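UDP-N-acetylglucosamine 2-epimerase (PDB 4NES) catalyses the reversible epimerisation at C-2 of UDP-N-acetylglucosamine, converting it to UDP-N-acetylmannosamine, the activated donor of ManNAc. Local coordinates at the interface of chains A and B. Sequence-based numbering; all coordinates share one arbitrary frame. Chains: chain A/B, UDP-N-acetylglucosamine 2-epimerase.

Contact 1: the interface of chains A and B. Residues chain A 66-69; chain B 75-76, 79.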
loop_
_atom_site.group_PDB
_atom_site.type_symbol
_atom_site.label_atom_id
_atom_site.label_comp_id
_atom_site.label_asym_id
_atom_site.label_seq_id
_atom_site.Cartn_x
_atom_site.Cartn_y
_atom_site.Cartn_z
ATOM N N THR A 66 15.411 -5.663 -6.858
ATOM C CA THR A 66 14.241 -6.408 -6.436
ATOM C C THR A 66 13.222 -5.419 -5.874
ATOM O O THR A 66 13.549 -4.259 -5.630
ATOM C CB THR A 66 14.606 -7.488 -5.411
ATOM O OG1 THR A 66 15.387 -6.899 -4.371
ATOM C CG2 THR A 66 15.432 -8.587 -6.079
ATOM N N HIS A 67 11.990 -5.871 -5.686
ATOM C CA HIS A 67 10.896 -4.963 -5.346
ATOM C C HIS A 67 11.123 -4.196 -4.057
ATOM O O HIS A 67 10.892 -3.001 -3.996
ATOM C CB HIS A 67 9.569 -5.715 -5.239
ATOM C CG HIS A 67 9.065 -6.229 -6.546
ATOM N ND1 HIS A 67 8.498 -5.407 -7.497
ATOM C CD2 HIS A 67 9.035 -7.479 -7.059
ATOM C CE1 HIS A 67 8.155 -6.128 -8.546
ATOM N NE2 HIS A 67 8.467 -7.392 -8.309
ATOM N N GLY A 68 11.557 -4.884 -3.007
ATOM C CA GLY A 68 11.748 -4.220 -1.729
ATOM C C GLY A 68 12.900 -3.239 -1.779
ATOM O O GLY A 68 12.795 -2.116 -1.278
ATOM N N GLU A 69 13.994 -3.650 -2.414
ATOM C CA GLU A 69 15.161 -2.791 -2.587
ATOM C C GLU A 69 14.814 -1.528 -3.384
ATOM O O GLU A 69 15.094 -0.407 -2.958
ATOM C CB GLU A 69 16.276 -3.580 -3.289
ATOM C CG GLU A 69 17.487 -2.752 -3.687
ATOM C CD GLU A 69 18.369 -3.443 -4.721
ATOM O OE1 GLU A 69 17.976 -4.510 -5.245
ATOM O OE2 GLU A 69 19.459 -2.908 -5.014
ATOM N N LEU B 75 11.592 -1.873 4.039
ATOM C CA LEU B 75 11.407 -2.667 2.820
ATOM C C LEU B 75 12.723 -3.297 2.390
ATOM O O LEU B 75 12.771 -4.480 2.042
ATOM C CB LEU B 75 10.870 -1.822 1.659
ATOM C CG LEU B 75 9.487 -1.186 1.806
ATOM C CD1 LEU B 75 9.088 -0.463 0.520
ATOM C CD2 LEU B 75 8.447 -2.227 2.166
ATOM N N ILE B 76 13.792 -2.507 2.402
ATOM C CA ILE B 76 15.103 -3.026 2.020
ATOM C C ILE B 76 15.560 -4.161 2.932
ATOM O O ILE B 76 15.967 -5.227 2.457
ATOM C CB ILE B 76 16.165 -1.908 2.007
ATOM C CG1 ILE B 76 15.814 -0.872 0.942
ATOM C CG2 ILE B 76 17.550 -2.480 1.742
ATOM C CD1 ILE B 76 16.440 0.478 1.194
ATOM N N GLU B 79 13.267 -7.390 3.161
ATOM C CA GLU B 79 13.385 -8.203 1.961
ATOM C C GLU B 79 14.640 -9.065 1.968
ATOM O O GLU B 79 14.600 -10.209 1.524
ATOM C CB GLU B 79 13.345 -7.346 0.705
ATOM C CG GLU B 79 13.363 -8.194 -0.555
ATOM C CD GLU B 79 13.280 -7.387 -1.810
ATOM O OE1 GLU B 79 14.211 -6.596 -2.054
ATOM O OE2 GLU B 79 12.284 -7.555 -2.553
HETATM O O HOH W 1 11.428 -8.724 -5.124
#

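Contact 2: the interface of chains A and B. Residues chain A 68-69, 72-73, 76; chain B 68-69, 72-73, 76.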
loop_
_atom_site.group_PDB
_atom_site.type_symbol
_atom_site.label_atom_id
_atom_site.label_comp_id
_atom_site.label_asym_id
_atom_site.label_seq_id
_atom_site.Cartn_x
_atom_site.Cartn_y
_atom_site.Cartn_z
ATOM N N GLY A 68 11.557 -4.884 -3.007
ATOM C CA GLY A 68 11.748 -4.220 -1.729
ATOM C C GLY A 68 12.900 -3.239 -1.779
ATOM O O GLY A 68 12.795 -2.116 -1.278
ATOM N N GLU A 69 13.994 -3.650 -2.414
ATOM C CA GLU A 69 15.161 -2.791 -2.587
ATOM C C GLU A 69 14.814 -1.528 -3.384
ATOM O O GLU A 69 15.094 -0.407 -2.958
ATOM C CB GLU A 69 16.276 -3.580 -3.289
ATOM C CG GLU A 69 17.487 -2.752 -3.687
ATOM C CD GLU A 69 18.369 -3.443 -4.721
ATOM O OE1 GLU A 69 17.976 -4.510 -5.245
ATOM O OE2 GLU A 69 19.459 -2.908 -5.014
ATOM N N GLY A 72 11.934 0.545 -1.653
ATOM C CA GLY A 72 12.486 1.137 -0.442
ATOM C C GLY A 72 13.376 2.343 -0.698
ATOM O O GLY A 72 13.226 3.389 -0.058
ATOM N N LYS A 73 14.302 2.210 -1.644
ATOM C CA LYS A 73 15.135 3.339 -2.034
ATOM C C LYS A 73 14.272 4.497 -2.547
ATOM O O LYS A 73 14.550 5.667 -2.267
ATOM C CB LYS A 73 16.124 2.914 -3.115
ATOM C CG LYS A 73 17.223 1.965 -2.647
ATOM C CD LYS A 73 17.993 1.487 -3.871
ATOM C CE LYS A 73 19.060 0.465 -3.554
ATOM N NZ LYS A 73 19.816 0.149 -4.805
ATOM N N ILE A 76 12.684 6.421 0.390
ATOM C CA ILE A 76 13.685 7.283 1.016
ATOM C C ILE A 76 13.974 8.528 0.182
ATOM O O ILE A 76 13.953 9.650 0.698
ATOM C CB ILE A 76 14.997 6.515 1.279
ATOM C CG1 ILE A 76 14.747 5.391 2.281
ATOM C CG2 ILE A 76 16.075 7.451 1.804
ATOM C CD1 ILE A 76 15.771 4.284 2.203
ATOM N N GLY B 68 8.807 7.895 5.155
ATOM C CA GLY B 68 9.437 7.352 3.963
ATOM C C GLY B 68 10.786 6.741 4.277
ATOM O O GLY B 68 11.111 5.650 3.799
ATOM N N GLU B 69 11.563 7.428 5.109
ATOM C CA GLU B 69 12.866 6.935 5.543
ATOM C C GLU B 69 12.740 5.602 6.290
ATOM O O GLU B 69 13.410 4.621 5.963
ATOM C CB GLU B 69 13.540 7.988 6.433
ATOM C CG GLU B 69 14.830 7.530 7.095
ATOM C CD GLU B 69 15.247 8.413 8.266
ATOM O OE1 GLU B 69 14.467 9.307 8.666
ATOM O OE2 GLU B 69 16.361 8.204 8.791
ATOM N N GLY B 72 10.991 2.844 4.070
ATOM C CA GLY B 72 11.924 2.472 3.017
ATOM C C GLY B 72 13.050 1.564 3.484
ATOM O O GLY B 72 13.339 0.538 2.859
ATOM N N LYS B 73 13.686 1.927 4.595
ATOM C CA LYS B 73 14.709 1.073 5.181
ATOM C C LYS B 73 14.128 -0.298 5.542
ATOM O O LYS B 73 14.780 -1.331 5.360
ATOM C CB LYS B 73 15.292 1.731 6.428
ATOM C CG LYS B 73 16.145 2.969 6.165
ATOM C CD LYS B 73 16.479 3.609 7.506
ATOM C CE LYS B 73 17.250 4.903 7.383
ATOM N NZ LYS B 73 17.613 5.385 8.752
ATOM N N ILE B 76 13.792 -2.507 2.402
ATOM C CA ILE B 76 15.103 -3.026 2.020
ATOM C C ILE B 76 15.560 -4.161 2.932
ATOM O O ILE B 76 15.967 -5.227 2.457
ATOM C CB ILE B 76 16.165 -1.908 2.007
ATOM C CG1 ILE B 76 15.814 -0.872 0.942
ATOM C CG2 ILE B 76 17.550 -2.480 1.742
ATOM C CD1 ILE B 76 16.440 0.478 1.194
#

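Contact 1: the interface of chains A and B
The flat carboxylate of B:Glu79 lies between donors of chain A on both its faces: the backbone N-H groups of A:Gly68 and A:Glu69 come from one, the A:Thr66 hydroxyl from the other. This is helix N-capping in trans within the homodimer of a UDP-GlcNAc 2-epimerase, the glutamate capping the N-terminal end of the partner's helix 67-85. Instead of arriving in plane at its edges, these donors stand well out of it, by 47° for A:Gly68 N. That nitrogen is 2.8 Å from B:Glu79 OE2, while B:Glu79 OE1 is gripped twice, by A:Thr66 OG1 at 2.6 Å and by A:Glu69 N at 3.0 Å. A water on the hydroxyl's face links B:Glu79 OE2 to A:His67 N. Glutamate suits the place by length and charge: CG anti to the backbone N (chi1 -176°) and an extended chain carry the carboxylate to the helix end, whose dipole probably stabilises its negative charge. A:Gly68 has no side chain to stand between, so the carboxylate can lie close over the backbone, A:Gly68 CA being 3.5 Å from B:Glu79 CD. Within chain A, A:Glu69 OE1 accepts from A:Thr66 N at 3.2 Å, half of a capping box. Alongside, B:Leu75 CB packs on A:Gly68 O, and B:Ile76 CG1 on A:Glu69 CA. An alanine at B:Glu79 removes the carboxylate and would probably leave the helix amides and A:Thr66 hydroxyl without a mate, the helix end less tied.

Contact 2: the interface of chains A and B
A:Gly72 and B:Gly72 meet backbone to backbone where two copies of helix 67-85 pass each other about the two-fold axis. Their CA atoms are 3.8 Å apart, and A:Gly72 CA also lies 3.5 Å from B:Gly72 O. Glycine suits this crossing because a side chain on either helix would push into the facing backbone.

The rest of this patch is apolar and is carried by the isoleucines. A:Ile76 and B:Ile76 touch tip to tip, their CD1 methyls 4.0 Å apart and their side chains turned at about a right angle. CG1 lies anti to the carbonyl carbon (chi1 -64°), and the longer branch, not the CG2 methyl, makes the contact. It runs over the opposite helix: A:Ile76 CD1 sits 4.0 Å from B:Lys73 N and also brushes B:Lys73 CG, the two side chains again crossing at about a right angle. A branched, wholly apolar residue fits, since its stiff stem and slim tip lie against the partner's backbone without bringing in a polar group that would need a mate. No hydrogen bond crosses this patch.

Charges are paired within each chain. A:Lys73 NZ bridges to A:Glu69 OE2 at 3.1 Å, one helical turn back, meeting it on the anti side and 25° out of the carboxylate plane. The lysine chain is extended, and its CG lies beside the partner's isoleucine tip while its ammonium is held along its own helix.

In the fold, these two roughly antiparallel helices, each following strand 58-59 and preceding strand 89-93 in the chain of its GT-B subunit, face each other at the centre of the dimer.

Contact 1 and contact 2 lie about 7 Å apart, centre to centre, and share A:Gly68, A:Glu69 and B:Ile76. Both are built on helix 67-85 of each chain, so one helix pair supplies polar end-capping and apolar packing in succession. Contact 2 straddles the two-fold axis; contact 1 lies to one side and has a twin with the chains exchanged, so a polar anchor flanks the packed middle at either end. The centres are about 18 Å and 23 Å from A:His207, the probable active-site residue, so they probably serve mainly to hold the homodimer together; the structure alone does not show any influence on catalysis.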